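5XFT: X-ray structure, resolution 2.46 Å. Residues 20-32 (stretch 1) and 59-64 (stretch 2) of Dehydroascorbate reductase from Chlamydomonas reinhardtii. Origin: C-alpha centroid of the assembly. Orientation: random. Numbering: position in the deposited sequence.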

ATOM      1  N   ASP A  20       0.540  -7.700   6.217  1.00 24.82           N
ATOM      2  CA  ASP A  20       0.980  -7.295   4.885  1.00 28.32           C
ATOM      3  C   ASP A  20      -0.071  -6.585   4.030  1.00 27.27           C
ATOM      4  O   ASP A  20       0.201  -6.329   2.850  1.00 26.49           O
ATOM      5  N   CYS A  21      -1.246  -6.266   4.562  1.00 14.91           N
ATOM      6  CA  CYS A  21      -2.307  -5.716   3.716  1.00 13.87           C
ATOM      7  C   CYS A  21      -1.867  -4.412   3.058  1.00 13.36           C
ATOM      8  O   CYS A  21      -1.511  -3.459   3.765  1.00 18.28           O
ATOM      9  N   PRO A  22      -1.878  -4.324   1.726  1.00 11.77           N
ATOM     10  CA  PRO A  22      -1.380  -3.102   1.069  1.00 13.06           C
ATOM     11  C   PRO A  22      -2.300  -1.903   1.223  1.00 16.64           C
ATOM     12  O   PRO A  22      -1.826  -0.764   1.100  1.00 12.25           O
ATOM     13  N   PHE A  23      -3.593  -2.113   1.493  1.00 12.71           N
ATOM     14  CA  PHE A  23      -4.510  -0.991   1.674  1.00 11.52           C
ATOM     15  C   PHE A  23      -4.378  -0.388   3.070  1.00 18.49           C
ATOM     16  O   PHE A  23      -4.308   0.842   3.227  1.00 27.89           O
ATOM     17  N   CYS A  24      -4.335  -1.249   4.096  1.00 18.37           N
ATOM     18  CA  CYS A  24      -3.861  -0.820   5.408  1.00 15.14           C
ATOM     19  C   CYS A  24      -2.531  -0.104   5.281  1.00 14.54           C
ATOM     20  O   CYS A  24      -2.328   0.969   5.865  1.00 11.99           O
ATOM     21  N   HIS A  25      -1.605  -0.692   4.521  1.00 13.71           N
ATOM     22  CA  HIS A  25      -0.308  -0.060   4.319  1.00 17.80           C
ATOM     23  C   HIS A  25      -0.467   1.347   3.757  1.00 21.29           C
ATOM     24  O   HIS A  25       0.260   2.265   4.151  1.00 26.55           O
ATOM     25  N   ARG A  26      -1.431   1.543   2.855  1.00 14.58           N
ATOM     26  CA  ARG A  26      -1.628   2.863   2.264  1.00  8.54           C
ATOM     27  C   ARG A  26      -2.109   3.865   3.308  1.00 11.05           C
ATOM     28  O   ARG A  26      -1.592   4.989   3.396  1.00 10.48           O
ATOM     29  N   VAL A  27      -3.085   3.471   4.129  1.00  5.95           N
ATOM     30  CA  VAL A  27      -3.539   4.374   5.186  1.00  7.07           C
ATOM     31  C   VAL A  27      -2.401   4.704   6.149  1.00 14.50           C
ATOM     32  O   VAL A  27      -2.183   5.872   6.502  1.00 21.27           O
ATOM     33  N   LEU A  28      -1.644   3.685   6.572  1.00 16.51           N
ATOM     34  CA  LEU A  28      -0.532   3.892   7.498  1.00 17.75           C
ATOM     35  C   LEU A  28       0.508   4.844   6.926  1.00 24.01           C
ATOM     36  O   LEU A  28       0.993   5.747   7.622  1.00 25.09           O
ATOM     37  N   LEU A  29       0.892   4.634   5.663  1.00 23.15           N
ATOM     38  CA  LEU A  29       1.833   5.550   5.024  1.00 16.21           C
ATOM     39  C   LEU A  29       1.263   6.959   4.948  1.00 16.21           C
ATOM     40  O   LEU A  29       1.994   7.940   5.107  1.00 17.44           O
ATOM     41  N   ALA A  30      -0.047   7.083   4.718  1.00 23.24           N
ATOM     42  CA  ALA A  30      -0.663   8.408   4.712  1.00 22.44           C
ATOM     43  C   ALA A  30      -0.518   9.097   6.066  1.00 24.70           C
ATOM     44  O   ALA A  30      -0.180  10.283   6.132  1.00 26.04           O
ATOM     45  N   TYR A  31      -0.766   8.369   7.159  1.00 25.09           N
ATOM     46  CA  TYR A  31      -0.624   8.967   8.486  1.00 22.28           C
ATOM     47  C   TYR A  31       0.827   9.326   8.790  1.00 30.27           C
ATOM     48  O   TYR A  31       1.101  10.374   9.389  1.00 35.87           O
ATOM     49  N   GLU A  32       1.769   8.468   8.398  1.00 30.10           N
ATOM     50  CA  GLU A  32       3.180   8.766   8.622  1.00 26.12           C
ATOM     51  C   GLU A  32       3.622   9.991   7.829  1.00 30.50           C
ATOM     52  O   GLU A  32       4.419  10.804   8.318  1.00 30.96           O
ATOM     53  N   LYS A  59     -13.709  -6.063   6.638  1.00 20.71           N
ATOM     54  CA  LYS A  59     -12.496  -5.626   5.977  1.00 20.67           C
ATOM     55  C   LYS A  59     -11.744  -4.610   6.821  1.00 15.61           C
ATOM     56  O   LYS A  59     -12.290  -3.962   7.725  1.00 11.64           O
ATOM     57  N   VAL A  60     -10.466  -4.492   6.494  1.00  8.41           N
ATOM     58  CA  VAL A  60      -9.581  -3.491   7.050  1.00  9.57           C
ATOM     59  C   VAL A  60      -8.975  -2.839   5.816  1.00  6.30           C
ATOM     60  O   VAL A  60      -8.947  -3.456   4.755  1.00 15.60           O
ATOM     61  N   PRO A  61      -8.477  -1.599   5.928  1.00  6.26           N
ATOM     62  CA  PRO A  61      -8.375  -0.758   7.127  1.00  4.24           C
ATOM     63  C   PRO A  61      -9.695  -0.187   7.601  1.00 13.44           C
ATOM     64  O   PRO A  61     -10.616   0.044   6.803  1.00 14.70           O
ATOM     65  N   VAL A  62      -9.777   0.056   8.902  1.00 10.79           N
ATOM     66  CA  VAL A  62     -10.839   0.871   9.473  1.00  8.48           C
ATOM     67  C   VAL A  62     -10.160   1.864  10.402  1.00 11.04           C
ATOM     68  O   VAL A  62      -9.151   1.531  11.024  1.00 13.94           O
ATOM     69  N   ILE A  63     -10.662   3.098  10.458  1.00 10.30           N
ATOM     70  CA  ILE A  63     -10.158   4.043  11.444  1.00 12.39           C
ATOM     71  C   ILE A  63     -11.287   4.432  12.386  1.00 11.88           C
ATOM     72  O   ILE A  63     -12.470   4.222  12.115  1.00 13.48           O
ATOM     73  N   LYS A  64     -10.888   5.007  13.516  1.00 10.80           N
ATOM     74  CA  LYS A  64     -11.821   5.421  14.560  1.00 13.82           C
ATOM     75  C   LYS A  64     -11.139   6.572  15.294  1.00 20.19           C
ATOM     76  O   LYS A  64     -10.223   6.346  16.090  1.00 33.73           O
TER

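The helix that begins at Pro-22 lies against a short segment that reaches it as loop and continues as a strand from Val-62. The contact is small, burying 304 Å² summed over both sides, and it is apolar: no hydrogen bond crosses it, so shape and hydrophobic packing account for the fit.

Pro-61 is the centre, with 78 Å² covered, the largest share of any residue here. A cis peptide bond precedes it, and its CA-to-CB bond points toward the helix. The ring, with C-gamma endo pucker, sits over the first turn. Its CD lies 3.5 Å from the backbone N of Cys-24 and 3.9 Å from the CB of Phe-23, while its CG meets CG2 of Val-27 at 3.7 Å. A compact, rigid ring suits this place, since it can lie close to the helix backbone and still offer carbon to side chains on successive turns. Phe-23 contributes chiefly through its base: in the m rotamer (chi1 -55°), its CB faces proline but the end of the side chain leads away.

Cys-24, with 47 Å² covered, is the helix residue most involved. Its CA-to-CB bond points sideways, and the m rotamer (chi1 -59°) places SG 3.5 Å from CG2 of Val-60 and 3.8 Å from CD of Pro-61. The side chain is short and its sulfur polarizable, which suits close contact with two neighbouring aliphatic groups; this SG also has a hydrogen-bonding partner elsewhere in the structure. The backbone N of Cys-24 serves a second purpose. Near the start of a helix, amides lack carbonyl partners from a preceding turn, and here Cys-21 at the N-cap, with chi1 176° (t), supplies its own sulfur: Cys-24 N donates to Cys-21 SG at 3.5 Å, with a nearly straight angle of 168°.

Ile-63, also with 47 Å² covered, carries the contact farther along the helix. Pro-61, still in the loop, and Ile-63, in the strand, point toward the helix, whereas Val-62 and Lys-64 point away. With chi1 at 73° (p) and chi2 between wells at 147°, Ile-63 reaches two helix residues one turn apart, both of which point toward the segment. Its CG2 approaches CG1 of Val-27 at 4.3 Å, and its CD1 touches OH of Tyr-31 at 3.7 Å, a contact of carbon with oxygen rather than a hydrogen bond. Val-27 (t) therefore bridges Pro-61 and Ile-63 with its two methyls, a job suited to a beta-branched side chain, while the long Tyr-31 (m, chi1 -88°) spans the remaining distance to the isoleucine.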

ATOM      1  CB  ASP A  20       1.477  -8.524   4.124  1.00 25.50           C
ATOM      2  CG  ASP A  20       0.386  -9.561   3.942  1.00 31.11           C
ATOM      3  OD1 ASP A  20      -0.239  -9.943   4.955  1.00 33.79           O
ATOM      4  OD2 ASP A  20       0.121  -9.963   2.787  1.00 29.33           O
ATOM      5  CB  CYS A  21      -3.582  -5.473   4.512  1.00 16.91           C
ATOM      6  SG  CYS A  21      -4.886  -4.695   3.521  1.00 23.22           S
ATOM      7  CB  PRO A  22      -1.255  -3.525  -0.403  1.00 13.33           C
ATOM      8  CG  PRO A  22      -2.266  -4.618  -0.564  1.00 11.52           C
ATOM      9  CD  PRO A  22      -2.275  -5.360   0.756  1.00 13.35           C
ATOM     10  CB  PHE A  23      -5.939  -1.452   1.383  1.00 11.59           C
ATOM     11  CG  PHE A  23      -6.089  -2.081   0.030  1.00 13.18           C
ATOM     12  CD1 PHE A  23      -6.382  -1.304  -1.074  1.00 19.99           C
ATOM     13  CD2 PHE A  23      -5.898  -3.444  -0.147  1.00 21.91           C
ATOM     14  CE1 PHE A  23      -6.499  -1.875  -2.336  1.00 22.12           C
ATOM     15  CE2 PHE A  23      -6.014  -4.022  -1.405  1.00 22.81           C
ATOM     16  CZ  PHE A  23      -6.316  -3.234  -2.501  1.00 20.96           C
ATOM     17  CB  CYS A  24      -3.689  -2.017   6.338  1.00 13.85           C
ATOM     18  SG  CYS A  24      -5.141  -3.005   6.659  1.00 21.28           S
ATOM     19  CB  HIS A  25       0.559  -0.923   3.399  1.00 12.85           C
ATOM     20  CG  HIS A  25       2.019  -0.603   3.467  1.00 16.01           C
ATOM     21  ND1 HIS A  25       2.947  -1.193   2.638  1.00 17.24           N
ATOM     22  CD2 HIS A  25       2.713   0.239   4.268  1.00 17.51           C
ATOM     23  CE1 HIS A  25       4.151  -0.723   2.919  1.00 19.56           C
ATOM     24  NE2 HIS A  25       4.036   0.149   3.904  1.00 20.88           N
ATOM     25  CB  ARG A  26      -2.615   2.785   1.096  1.00 10.53           C
ATOM     26  CG  ARG A  26      -3.282   4.131   0.790  1.00 19.95           C
ATOM     27  CD  ARG A  26      -4.533   3.993  -0.100  1.00 20.23           C
ATOM     28  NE  ARG A  26      -4.703   5.162  -0.948  1.00 16.53           N
ATOM     29  CZ  ARG A  26      -5.794   5.361  -1.681  1.00 19.36           C
ATOM     30  NH1 ARG A  26      -6.768   4.457  -1.660  1.00 15.74           N
ATOM     31  NH2 ARG A  26      -5.925   6.432  -2.451  1.00 21.84           N
ATOM     32  CB  VAL A  27      -4.749   3.767   5.915  1.00  5.40           C
ATOM     33  CG1 VAL A  27      -5.076   4.571   7.159  1.00  7.65           C
ATOM     34  CG2 VAL A  27      -5.934   3.724   4.975  1.00  5.35           C
ATOM     35  CB  LEU A  28       0.121   2.555   7.838  1.00 17.12           C
ATOM     36  CG  LEU A  28      -0.729   1.502   8.531  1.00 16.99           C
ATOM     37  CD1 LEU A  28       0.062   0.230   8.657  1.00 16.78           C
ATOM     38  CD2 LEU A  28      -1.135   2.012   9.879  1.00 12.02           C
ATOM     39  CB  LEU A  29       2.213   5.048   3.630  1.00 14.51           C
ATOM     40  CG  LEU A  29       3.122   3.819   3.548  1.00 13.57           C
ATOM     41  CD1 LEU A  29       3.293   3.354   2.137  1.00  6.59           C
ATOM     42  CD2 LEU A  29       4.466   4.128   4.157  1.00 17.91           C
ATOM     43  CB  ALA A  30      -2.134   8.301   4.320  1.00 15.81           C
ATOM     44  CB  TYR A  31      -1.178   8.018   9.549  1.00 15.75           C
ATOM     45  CG  TYR A  31      -2.650   8.212   9.799  1.00  9.44           C
ATOM     46  CD1 TYR A  31      -3.597   7.729   8.905  1.00 11.88           C
ATOM     47  CD2 TYR A  31      -3.095   8.889  10.925  1.00 13.05           C
ATOM     48  CE1 TYR A  31      -4.947   7.919   9.121  1.00 13.30           C
ATOM     49  CE2 TYR A  31      -4.442   9.083  11.154  1.00 16.27           C
ATOM     50  CZ  TYR A  31      -5.365   8.598  10.252  1.00 17.17           C
ATOM     51  OH  TYR A  31      -6.710   8.793  10.485  1.00 14.07           O
ATOM     52  CB  GLU A  32       4.028   7.553   8.246  1.00 23.35           C
ATOM     53  CG  GLU A  32       3.872   6.378   9.189  1.00 24.97           C
ATOM     54  CD  GLU A  32       4.640   6.573  10.480  1.00 29.70           C
ATOM     55  OE1 GLU A  32       5.605   7.368  10.477  1.00 27.95           O
ATOM     56  OE2 GLU A  32       4.274   5.941  11.497  1.00 30.99           O
ATOM     57  CB  LYS A  59     -12.815  -5.020   4.604  1.00 18.71           C
ATOM     58  CG  LYS A  59     -13.498  -5.991   3.663  1.00 22.21           C
ATOM     59  CD  LYS A  59     -12.702  -7.274   3.535  1.00 25.66           C
ATOM     60  CE  LYS A  59     -13.219  -8.109   2.395  1.00 31.97           C
ATOM     61  NZ  LYS A  59     -14.660  -8.433   2.562  1.00 42.59           N
ATOM     62  CB  VAL A  60      -8.533  -4.125   7.983  1.00 14.72           C
ATOM     63  CG1 VAL A  60      -9.201  -4.716   9.228  1.00  5.22           C
ATOM     64  CG2 VAL A  60      -7.760  -5.201   7.249  1.00  4.29           C
ATOM     65  CB  PRO A  61      -7.489   0.401   6.666  1.00  4.40           C
ATOM     66  CG  PRO A  61      -7.652   0.440   5.203  1.00 10.13           C
ATOM     67  CD  PRO A  61      -7.803  -0.979   4.768  1.00  4.67           C
ATOM     68  CB  VAL A  62     -11.888   0.012  10.223  1.00  7.91           C
ATOM     69  CG1 VAL A  62     -13.001   0.875  10.782  1.00  4.91           C
ATOM     70  CG2 VAL A  62     -12.481  -1.059   9.305  1.00  8.12           C
ATOM     71  CB  ILE A  63      -9.519   5.307  10.835  1.00 13.11           C
ATOM     72  CG1 ILE A  63     -10.581   6.235  10.248  1.00 15.80           C
ATOM     73  CG2 ILE A  63      -8.417   4.965   9.836  1.00  5.84           C
ATOM     74  CD1 ILE A  63     -10.191   7.688  10.379  1.00 13.96           C
ATOM     75  CB  LYS A  64     -12.149   4.261  15.492  1.00 13.63           C
ATOM     76  CG  LYS A  64     -13.211   4.552  16.535  1.00 11.46           C
ATOM     77  CD  LYS A  64     -14.577   4.657  15.904  1.00 14.58           C
ATOM     78  CE  LYS A  64     -15.669   4.262  16.884  1.00 18.89           C
ATOM     79  NZ  LYS A  64     -15.724   5.167  18.054  1.00 16.44           N
TER